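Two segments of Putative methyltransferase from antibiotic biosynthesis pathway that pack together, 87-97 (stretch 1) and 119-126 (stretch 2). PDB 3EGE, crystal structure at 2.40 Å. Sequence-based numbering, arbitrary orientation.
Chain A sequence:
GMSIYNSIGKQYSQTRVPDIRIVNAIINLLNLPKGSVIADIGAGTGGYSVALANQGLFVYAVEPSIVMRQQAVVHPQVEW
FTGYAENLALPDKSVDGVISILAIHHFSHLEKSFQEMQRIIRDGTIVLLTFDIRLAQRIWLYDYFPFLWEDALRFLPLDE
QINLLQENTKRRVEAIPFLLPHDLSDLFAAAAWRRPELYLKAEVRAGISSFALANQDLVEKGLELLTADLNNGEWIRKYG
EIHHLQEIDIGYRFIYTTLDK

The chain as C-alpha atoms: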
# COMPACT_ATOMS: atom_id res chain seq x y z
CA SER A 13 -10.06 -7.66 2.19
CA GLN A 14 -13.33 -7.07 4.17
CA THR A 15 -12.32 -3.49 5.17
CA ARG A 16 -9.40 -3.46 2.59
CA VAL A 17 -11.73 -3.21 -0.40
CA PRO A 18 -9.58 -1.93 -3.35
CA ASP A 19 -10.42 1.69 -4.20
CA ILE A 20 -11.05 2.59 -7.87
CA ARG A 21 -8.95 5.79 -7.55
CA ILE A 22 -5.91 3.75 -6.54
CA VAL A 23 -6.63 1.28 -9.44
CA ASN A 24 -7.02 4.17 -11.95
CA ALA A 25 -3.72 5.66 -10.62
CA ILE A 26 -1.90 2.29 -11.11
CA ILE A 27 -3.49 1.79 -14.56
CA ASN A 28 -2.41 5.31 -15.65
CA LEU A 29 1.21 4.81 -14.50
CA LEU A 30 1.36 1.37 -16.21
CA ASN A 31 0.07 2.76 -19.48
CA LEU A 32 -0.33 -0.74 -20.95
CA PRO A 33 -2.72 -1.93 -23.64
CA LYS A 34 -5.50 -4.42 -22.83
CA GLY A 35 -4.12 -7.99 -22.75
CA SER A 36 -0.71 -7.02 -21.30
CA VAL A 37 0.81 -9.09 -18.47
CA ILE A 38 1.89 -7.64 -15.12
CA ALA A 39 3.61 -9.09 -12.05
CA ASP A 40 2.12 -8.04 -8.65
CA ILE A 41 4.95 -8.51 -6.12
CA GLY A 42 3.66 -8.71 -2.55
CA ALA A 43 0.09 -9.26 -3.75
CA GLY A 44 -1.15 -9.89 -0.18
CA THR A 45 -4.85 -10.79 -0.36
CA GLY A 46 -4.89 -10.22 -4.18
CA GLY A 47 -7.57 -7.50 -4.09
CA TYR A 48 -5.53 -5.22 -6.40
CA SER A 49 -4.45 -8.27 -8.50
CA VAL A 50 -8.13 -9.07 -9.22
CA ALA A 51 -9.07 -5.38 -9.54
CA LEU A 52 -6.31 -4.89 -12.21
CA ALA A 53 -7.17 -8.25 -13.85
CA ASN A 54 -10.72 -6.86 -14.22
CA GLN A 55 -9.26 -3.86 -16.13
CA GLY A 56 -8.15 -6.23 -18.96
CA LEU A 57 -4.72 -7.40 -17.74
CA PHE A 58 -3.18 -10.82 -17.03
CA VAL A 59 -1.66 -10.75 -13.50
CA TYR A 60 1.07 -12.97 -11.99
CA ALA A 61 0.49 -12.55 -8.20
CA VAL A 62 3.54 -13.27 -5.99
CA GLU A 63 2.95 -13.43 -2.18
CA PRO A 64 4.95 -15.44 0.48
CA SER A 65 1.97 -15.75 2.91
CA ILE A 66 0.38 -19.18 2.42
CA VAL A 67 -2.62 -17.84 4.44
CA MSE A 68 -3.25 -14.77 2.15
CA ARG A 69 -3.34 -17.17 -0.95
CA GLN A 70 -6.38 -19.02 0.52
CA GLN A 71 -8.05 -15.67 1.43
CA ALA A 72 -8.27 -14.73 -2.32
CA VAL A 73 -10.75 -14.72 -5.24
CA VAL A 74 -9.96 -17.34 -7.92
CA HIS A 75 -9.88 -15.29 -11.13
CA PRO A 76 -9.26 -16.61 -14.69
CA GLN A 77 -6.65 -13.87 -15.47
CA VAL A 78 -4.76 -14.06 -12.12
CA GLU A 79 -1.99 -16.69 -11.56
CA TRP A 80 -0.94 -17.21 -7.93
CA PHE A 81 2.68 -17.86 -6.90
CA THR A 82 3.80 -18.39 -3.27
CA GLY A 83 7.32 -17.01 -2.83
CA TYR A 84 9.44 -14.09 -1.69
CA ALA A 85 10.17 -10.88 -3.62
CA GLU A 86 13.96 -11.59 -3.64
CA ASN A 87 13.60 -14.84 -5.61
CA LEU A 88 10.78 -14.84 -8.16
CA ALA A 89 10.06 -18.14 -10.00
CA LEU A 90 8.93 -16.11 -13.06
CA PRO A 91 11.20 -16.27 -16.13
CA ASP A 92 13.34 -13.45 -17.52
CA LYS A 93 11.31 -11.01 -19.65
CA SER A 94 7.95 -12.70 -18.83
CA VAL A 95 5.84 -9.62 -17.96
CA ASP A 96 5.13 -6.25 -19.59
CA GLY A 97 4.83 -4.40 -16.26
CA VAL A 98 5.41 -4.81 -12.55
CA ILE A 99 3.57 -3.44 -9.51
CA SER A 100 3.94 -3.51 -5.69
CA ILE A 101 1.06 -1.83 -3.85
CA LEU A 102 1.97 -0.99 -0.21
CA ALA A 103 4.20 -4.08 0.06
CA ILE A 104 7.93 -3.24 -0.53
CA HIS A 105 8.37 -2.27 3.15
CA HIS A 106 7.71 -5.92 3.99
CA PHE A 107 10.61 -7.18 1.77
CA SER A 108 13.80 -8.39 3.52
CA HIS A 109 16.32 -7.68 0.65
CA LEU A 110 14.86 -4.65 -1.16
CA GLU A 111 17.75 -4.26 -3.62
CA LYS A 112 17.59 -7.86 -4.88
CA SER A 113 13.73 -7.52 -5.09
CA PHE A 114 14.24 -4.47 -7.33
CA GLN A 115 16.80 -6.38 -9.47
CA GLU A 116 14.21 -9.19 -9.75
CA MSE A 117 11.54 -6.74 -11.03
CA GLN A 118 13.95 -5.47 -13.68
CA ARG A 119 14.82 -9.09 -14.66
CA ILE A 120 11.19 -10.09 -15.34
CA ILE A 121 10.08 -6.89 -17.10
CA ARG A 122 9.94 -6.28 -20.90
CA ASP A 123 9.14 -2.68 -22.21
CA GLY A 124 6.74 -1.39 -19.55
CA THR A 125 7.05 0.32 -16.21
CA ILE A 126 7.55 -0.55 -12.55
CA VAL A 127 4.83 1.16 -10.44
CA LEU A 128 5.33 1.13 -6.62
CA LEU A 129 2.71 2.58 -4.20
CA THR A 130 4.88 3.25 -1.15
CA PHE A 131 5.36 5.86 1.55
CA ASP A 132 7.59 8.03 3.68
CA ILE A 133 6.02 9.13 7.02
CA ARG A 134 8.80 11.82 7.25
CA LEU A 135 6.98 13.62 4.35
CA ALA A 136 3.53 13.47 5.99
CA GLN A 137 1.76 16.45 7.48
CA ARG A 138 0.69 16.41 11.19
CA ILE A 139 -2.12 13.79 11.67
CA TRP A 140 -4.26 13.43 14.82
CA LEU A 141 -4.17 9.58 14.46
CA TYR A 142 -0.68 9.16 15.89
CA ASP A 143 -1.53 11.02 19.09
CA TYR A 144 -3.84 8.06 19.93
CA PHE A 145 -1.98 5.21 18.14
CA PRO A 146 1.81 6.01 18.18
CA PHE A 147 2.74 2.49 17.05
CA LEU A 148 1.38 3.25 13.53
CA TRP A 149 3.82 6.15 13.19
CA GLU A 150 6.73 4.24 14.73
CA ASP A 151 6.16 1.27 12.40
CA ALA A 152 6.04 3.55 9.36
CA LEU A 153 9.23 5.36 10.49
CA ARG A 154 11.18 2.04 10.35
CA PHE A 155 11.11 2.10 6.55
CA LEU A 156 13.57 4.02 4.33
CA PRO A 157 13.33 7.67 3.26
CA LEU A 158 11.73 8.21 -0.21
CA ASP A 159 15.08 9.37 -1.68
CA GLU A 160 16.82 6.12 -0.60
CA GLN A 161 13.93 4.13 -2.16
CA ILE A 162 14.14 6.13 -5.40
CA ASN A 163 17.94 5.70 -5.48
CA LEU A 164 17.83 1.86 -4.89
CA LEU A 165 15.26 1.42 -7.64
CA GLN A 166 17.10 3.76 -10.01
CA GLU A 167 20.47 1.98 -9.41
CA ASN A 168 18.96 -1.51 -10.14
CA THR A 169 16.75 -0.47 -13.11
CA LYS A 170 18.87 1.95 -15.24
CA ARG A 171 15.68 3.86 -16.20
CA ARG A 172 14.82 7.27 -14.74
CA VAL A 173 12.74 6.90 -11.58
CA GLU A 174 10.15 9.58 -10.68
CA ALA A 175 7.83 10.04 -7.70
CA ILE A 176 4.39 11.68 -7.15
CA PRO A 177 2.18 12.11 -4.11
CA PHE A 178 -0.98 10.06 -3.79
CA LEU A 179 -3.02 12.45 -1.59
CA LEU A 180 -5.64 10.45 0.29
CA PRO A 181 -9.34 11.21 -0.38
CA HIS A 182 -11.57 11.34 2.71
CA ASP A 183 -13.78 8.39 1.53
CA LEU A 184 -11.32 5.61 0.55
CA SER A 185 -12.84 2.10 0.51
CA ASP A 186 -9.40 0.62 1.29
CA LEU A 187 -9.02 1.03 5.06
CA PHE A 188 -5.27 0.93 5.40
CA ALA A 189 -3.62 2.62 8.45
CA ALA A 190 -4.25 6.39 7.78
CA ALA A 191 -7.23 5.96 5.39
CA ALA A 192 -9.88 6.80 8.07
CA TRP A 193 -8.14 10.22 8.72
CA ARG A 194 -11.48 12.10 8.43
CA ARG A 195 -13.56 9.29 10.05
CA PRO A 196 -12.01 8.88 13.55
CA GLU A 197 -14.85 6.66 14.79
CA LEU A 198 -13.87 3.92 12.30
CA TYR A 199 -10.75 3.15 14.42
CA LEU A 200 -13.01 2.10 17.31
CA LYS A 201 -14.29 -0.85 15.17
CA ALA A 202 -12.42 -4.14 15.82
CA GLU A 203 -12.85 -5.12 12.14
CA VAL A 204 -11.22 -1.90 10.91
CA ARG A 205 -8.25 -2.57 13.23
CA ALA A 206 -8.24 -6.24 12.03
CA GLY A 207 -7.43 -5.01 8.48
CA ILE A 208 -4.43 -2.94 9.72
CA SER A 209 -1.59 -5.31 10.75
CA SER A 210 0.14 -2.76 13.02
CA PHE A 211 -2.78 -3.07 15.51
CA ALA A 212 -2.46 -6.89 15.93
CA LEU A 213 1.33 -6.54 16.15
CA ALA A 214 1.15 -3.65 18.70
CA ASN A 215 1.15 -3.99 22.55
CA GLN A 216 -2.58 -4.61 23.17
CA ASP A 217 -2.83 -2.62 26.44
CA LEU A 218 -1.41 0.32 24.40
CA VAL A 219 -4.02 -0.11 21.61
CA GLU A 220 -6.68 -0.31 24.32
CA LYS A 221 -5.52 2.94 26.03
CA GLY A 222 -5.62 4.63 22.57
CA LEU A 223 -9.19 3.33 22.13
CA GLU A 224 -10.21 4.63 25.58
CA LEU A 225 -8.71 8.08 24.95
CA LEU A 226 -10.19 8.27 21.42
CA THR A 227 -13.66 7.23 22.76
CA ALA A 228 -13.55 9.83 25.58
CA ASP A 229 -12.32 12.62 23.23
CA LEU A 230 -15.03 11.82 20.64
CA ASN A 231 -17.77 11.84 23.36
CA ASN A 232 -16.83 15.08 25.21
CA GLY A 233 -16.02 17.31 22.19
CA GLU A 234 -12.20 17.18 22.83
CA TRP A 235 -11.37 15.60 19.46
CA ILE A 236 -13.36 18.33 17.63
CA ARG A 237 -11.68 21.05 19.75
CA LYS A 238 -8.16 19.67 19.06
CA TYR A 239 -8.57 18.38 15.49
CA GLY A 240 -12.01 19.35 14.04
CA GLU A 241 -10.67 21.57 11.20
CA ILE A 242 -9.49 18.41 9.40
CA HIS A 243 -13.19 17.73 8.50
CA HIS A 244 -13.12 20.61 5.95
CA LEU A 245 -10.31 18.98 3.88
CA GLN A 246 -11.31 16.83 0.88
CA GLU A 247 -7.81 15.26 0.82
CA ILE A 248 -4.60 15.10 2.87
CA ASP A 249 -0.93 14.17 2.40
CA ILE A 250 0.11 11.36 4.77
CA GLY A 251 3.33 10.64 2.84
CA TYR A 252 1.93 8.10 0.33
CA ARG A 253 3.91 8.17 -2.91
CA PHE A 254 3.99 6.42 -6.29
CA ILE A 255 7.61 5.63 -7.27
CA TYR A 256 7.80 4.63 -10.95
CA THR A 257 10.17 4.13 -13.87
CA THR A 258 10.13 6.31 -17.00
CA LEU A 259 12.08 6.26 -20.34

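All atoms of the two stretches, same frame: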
# COMPACT_ATOMS: atom_id res chain seq x y z
N ASN A 87 13.39 -13.67 -4.78
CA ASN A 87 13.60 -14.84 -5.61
C ASN A 87 12.28 -15.26 -6.27
O ASN A 87 11.54 -16.13 -5.77
CB ASN A 87 14.20 -15.96 -4.77
CG ASN A 87 14.50 -17.22 -5.59
OD1 ASN A 87 14.84 -17.15 -6.79
ND2 ASN A 87 14.38 -18.37 -4.95
N LEU A 88 11.99 -14.59 -7.39
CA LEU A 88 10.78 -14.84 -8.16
C LEU A 88 11.01 -16.04 -9.07
O LEU A 88 12.05 -16.14 -9.72
CB LEU A 88 10.41 -13.60 -8.97
CG LEU A 88 10.21 -12.28 -8.20
CD1 LEU A 88 10.03 -11.08 -9.19
CD2 LEU A 88 9.05 -12.34 -7.22
N ALA A 89 10.03 -16.96 -9.12
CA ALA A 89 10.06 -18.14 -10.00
C ALA A 89 9.72 -17.80 -11.48
O ALA A 89 9.87 -18.64 -12.35
CB ALA A 89 9.12 -19.20 -9.51
N LEU A 90 9.34 -16.57 -11.75
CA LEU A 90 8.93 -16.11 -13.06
C LEU A 90 10.15 -15.99 -13.97
O LEU A 90 11.18 -15.53 -13.52
CB LEU A 90 8.25 -14.74 -12.93
CG LEU A 90 7.05 -14.65 -11.97
CD1 LEU A 90 6.56 -13.19 -11.90
CD2 LEU A 90 5.95 -15.64 -12.39
N PRO A 91 10.04 -16.41 -15.25
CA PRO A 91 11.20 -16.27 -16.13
C PRO A 91 11.62 -14.83 -16.44
O PRO A 91 10.90 -13.88 -16.14
CB PRO A 91 10.75 -16.98 -17.43
CG PRO A 91 9.58 -17.80 -17.05
CD PRO A 91 8.91 -17.04 -15.96
N ASP A 92 12.80 -14.72 -17.04
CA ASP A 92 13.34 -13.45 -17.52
C ASP A 92 12.38 -12.94 -18.59
O ASP A 92 11.88 -13.74 -19.41
CB ASP A 92 14.69 -13.65 -18.24
CG ASP A 92 15.85 -13.99 -17.33
OD1 ASP A 92 15.75 -13.96 -16.10
OD2 ASP A 92 16.92 -14.26 -17.88
N LYS A 93 12.10 -11.64 -18.58
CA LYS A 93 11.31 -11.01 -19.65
C LYS A 93 9.95 -11.72 -19.92
O LYS A 93 9.60 -11.99 -21.05
CB LYS A 93 12.18 -10.91 -20.94
CG LYS A 93 13.61 -10.30 -20.73
CD LYS A 93 13.53 -8.94 -20.05
CE LYS A 93 14.82 -8.28 -19.65
NZ LYS A 93 14.48 -7.18 -18.60
N SER A 94 9.23 -12.00 -18.83
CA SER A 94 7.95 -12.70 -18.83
C SER A 94 6.72 -11.82 -18.57
O SER A 94 5.58 -12.31 -18.68
CB SER A 94 8.00 -13.83 -17.77
OG SER A 94 8.29 -13.31 -16.50
N VAL A 95 6.93 -10.56 -18.20
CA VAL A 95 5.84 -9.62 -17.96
C VAL A 95 6.14 -8.30 -18.63
O VAL A 95 7.31 -7.94 -18.84
CB VAL A 95 5.54 -9.42 -16.42
CG1 VAL A 95 5.21 -10.78 -15.75
CG2 VAL A 95 6.71 -8.70 -15.69
N ASP A 96 5.07 -7.59 -18.96
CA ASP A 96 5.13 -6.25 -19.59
C ASP A 96 5.29 -5.15 -18.56
O ASP A 96 5.93 -4.17 -18.86
CB ASP A 96 3.86 -6.00 -20.41
CG ASP A 96 3.71 -7.00 -21.50
OD1 ASP A 96 4.63 -7.04 -22.34
OD2 ASP A 96 2.71 -7.75 -21.52
N GLY A 97 4.72 -5.34 -17.37
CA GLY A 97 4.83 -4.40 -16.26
C GLY A 97 4.87 -5.09 -14.90
O GLY A 97 4.58 -6.27 -14.77
N ARG A 119 14.53 -7.84 -13.93
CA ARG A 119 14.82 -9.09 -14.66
C ARG A 119 13.60 -9.64 -15.42
O ARG A 119 13.74 -10.11 -16.56
CB ARG A 119 15.35 -10.15 -13.68
CG ARG A 119 15.73 -11.50 -14.30
CD ARG A 119 16.14 -12.53 -13.27
NE ARG A 119 15.05 -12.89 -12.36
CZ ARG A 119 14.04 -13.70 -12.65
NH1 ARG A 119 13.87 -14.21 -13.86
NH2 ARG A 119 13.13 -13.93 -11.72
N ILE A 120 12.44 -9.55 -14.78
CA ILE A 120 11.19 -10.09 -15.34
C ILE A 120 10.48 -9.18 -16.34
O ILE A 120 9.69 -9.68 -17.16
CB ILE A 120 10.18 -10.57 -14.22
CG1 ILE A 120 9.55 -9.40 -13.42
CG2 ILE A 120 10.89 -11.60 -13.34
CD1 ILE A 120 8.42 -9.80 -12.46
N ILE A 121 10.79 -7.88 -16.29
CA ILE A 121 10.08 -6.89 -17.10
C ILE A 121 10.60 -6.75 -18.56
O ILE A 121 11.80 -6.84 -18.81
CB ILE A 121 10.03 -5.51 -16.36
CG1 ILE A 121 8.78 -4.70 -16.79
CG2 ILE A 121 11.36 -4.74 -16.51
CD1 ILE A 121 8.55 -3.35 -16.02
N ARG A 122 9.66 -6.54 -19.48
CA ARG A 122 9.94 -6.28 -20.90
C ARG A 122 10.03 -4.74 -21.14
O ARG A 122 10.97 -4.13 -20.62
CB ARG A 122 8.89 -6.93 -21.78
CG ARG A 122 8.89 -8.42 -21.76
CD ARG A 122 7.57 -8.85 -22.35
NE ARG A 122 7.39 -10.26 -22.18
CZ ARG A 122 6.25 -10.89 -21.89
NH1 ARG A 122 5.08 -10.25 -21.71
NH2 ARG A 122 6.30 -12.21 -21.76
N ASP A 123 9.08 -4.12 -21.86
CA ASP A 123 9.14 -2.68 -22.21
C ASP A 123 8.39 -1.73 -21.30
O ASP A 123 8.55 -0.51 -21.45
CB ASP A 123 8.59 -2.42 -23.62
CG ASP A 123 9.31 -3.18 -24.69
OD1 ASP A 123 10.50 -3.50 -24.54
OD2 ASP A 123 8.65 -3.46 -25.70
N GLY A 124 7.56 -2.25 -20.40
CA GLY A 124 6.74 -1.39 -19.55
C GLY A 124 7.44 -0.80 -18.34
O GLY A 124 8.68 -0.73 -18.28
N THR A 125 6.61 -0.41 -17.37
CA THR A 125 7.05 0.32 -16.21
C THR A 125 6.79 -0.42 -14.89
O THR A 125 5.90 -1.29 -14.79
CB THR A 125 6.38 1.75 -16.19
OG1 THR A 125 5.03 1.65 -15.79
CG2 THR A 125 6.46 2.44 -17.58
N ILE A 126 7.62 -0.07 -13.91
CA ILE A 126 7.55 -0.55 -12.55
C ILE A 126 6.78 0.58 -11.82
O ILE A 126 7.17 1.74 -11.92
CB ILE A 126 8.96 -0.81 -11.96
CG1 ILE A 126 9.67 -1.94 -12.75
CG2 ILE A 126 8.84 -1.20 -10.50
CD1 ILE A 126 11.12 -2.22 -12.30
O HOH W 1 6.43 -5.08 -22.99

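How do two stretches with so little regular structure hold their backbones together? Stretch 2 begins as the last turn of a helix, and I121 is the first residue to leave helical geometry. The carbonyls freed at this helix end meet the loop of stretch 1: K93 N donates to R119 O at 3.0 Å, and V95 N donates to I120 O at 3.1 Å, while S94 N makes a weak hydrogen bond to the same I120 O at 2.9 Å. A single beta bridge then pairs V95 with I121, and R122 N returns a hydrogen bond to V95 O at 2.8 Å.

What bump fills the hollow between the two stretches? It is I120, whose side chain enters a pocket lined by L88, L90 and V95. Its CD1 lies 3.9 Å from L88 CD1 and also 3.9 Å from L90 CD1, and its CG1 sits 3.7 Å from V95 CG2. The CB atoms of both leucines point toward stretch 2. P91 O adds a polar edge, 3.6 Å from I120 CG2, and is itself engaged by the side chain of S94, whose OG donates to P91 O at 2.7 Å.

How do the two arginines fit around this apolar centre? Both reach for backbone carbonyls as well as a carboxylate, which suits a guanidinium with several N-H groups. R119 NH1 and NH2 both donate to L90 O, at 3.0 and 3.1 Å, and R119 NH1 forms a salt bridge with D92 OD1 at 2.9 Å; L90 O and D92 OD1 lie at the edge of the guanidinium, near its plane. R122 NE donates to K93 O at 3.0 Å, and R122 NH1 makes a weak, salt-bridging hydrogen bond to D96 OD1 at 3.3 Å. The backbone of S94 and V95 passes over one face of this second guanidinium. K93 reaches back across the contact, with its NZ 2.7 Å from I121 O in a hydrogen bond.

Why does the far end of the contact close so tightly? Both stretches have a glycine there. A CB on G124 would point toward stretch 1 and lie 2.0 Å from D96 O, a clash, so its absence lets G124 CA approach D96 O to 3.0 Å. G97 CA lies 3.9 Å from I121 CD1 and 3.6 Å from T125 O. Nearby, a water donates to D96 OD1 at 2.7 Å and accepts from D123 N at 3.0 Å, bridging the stretches.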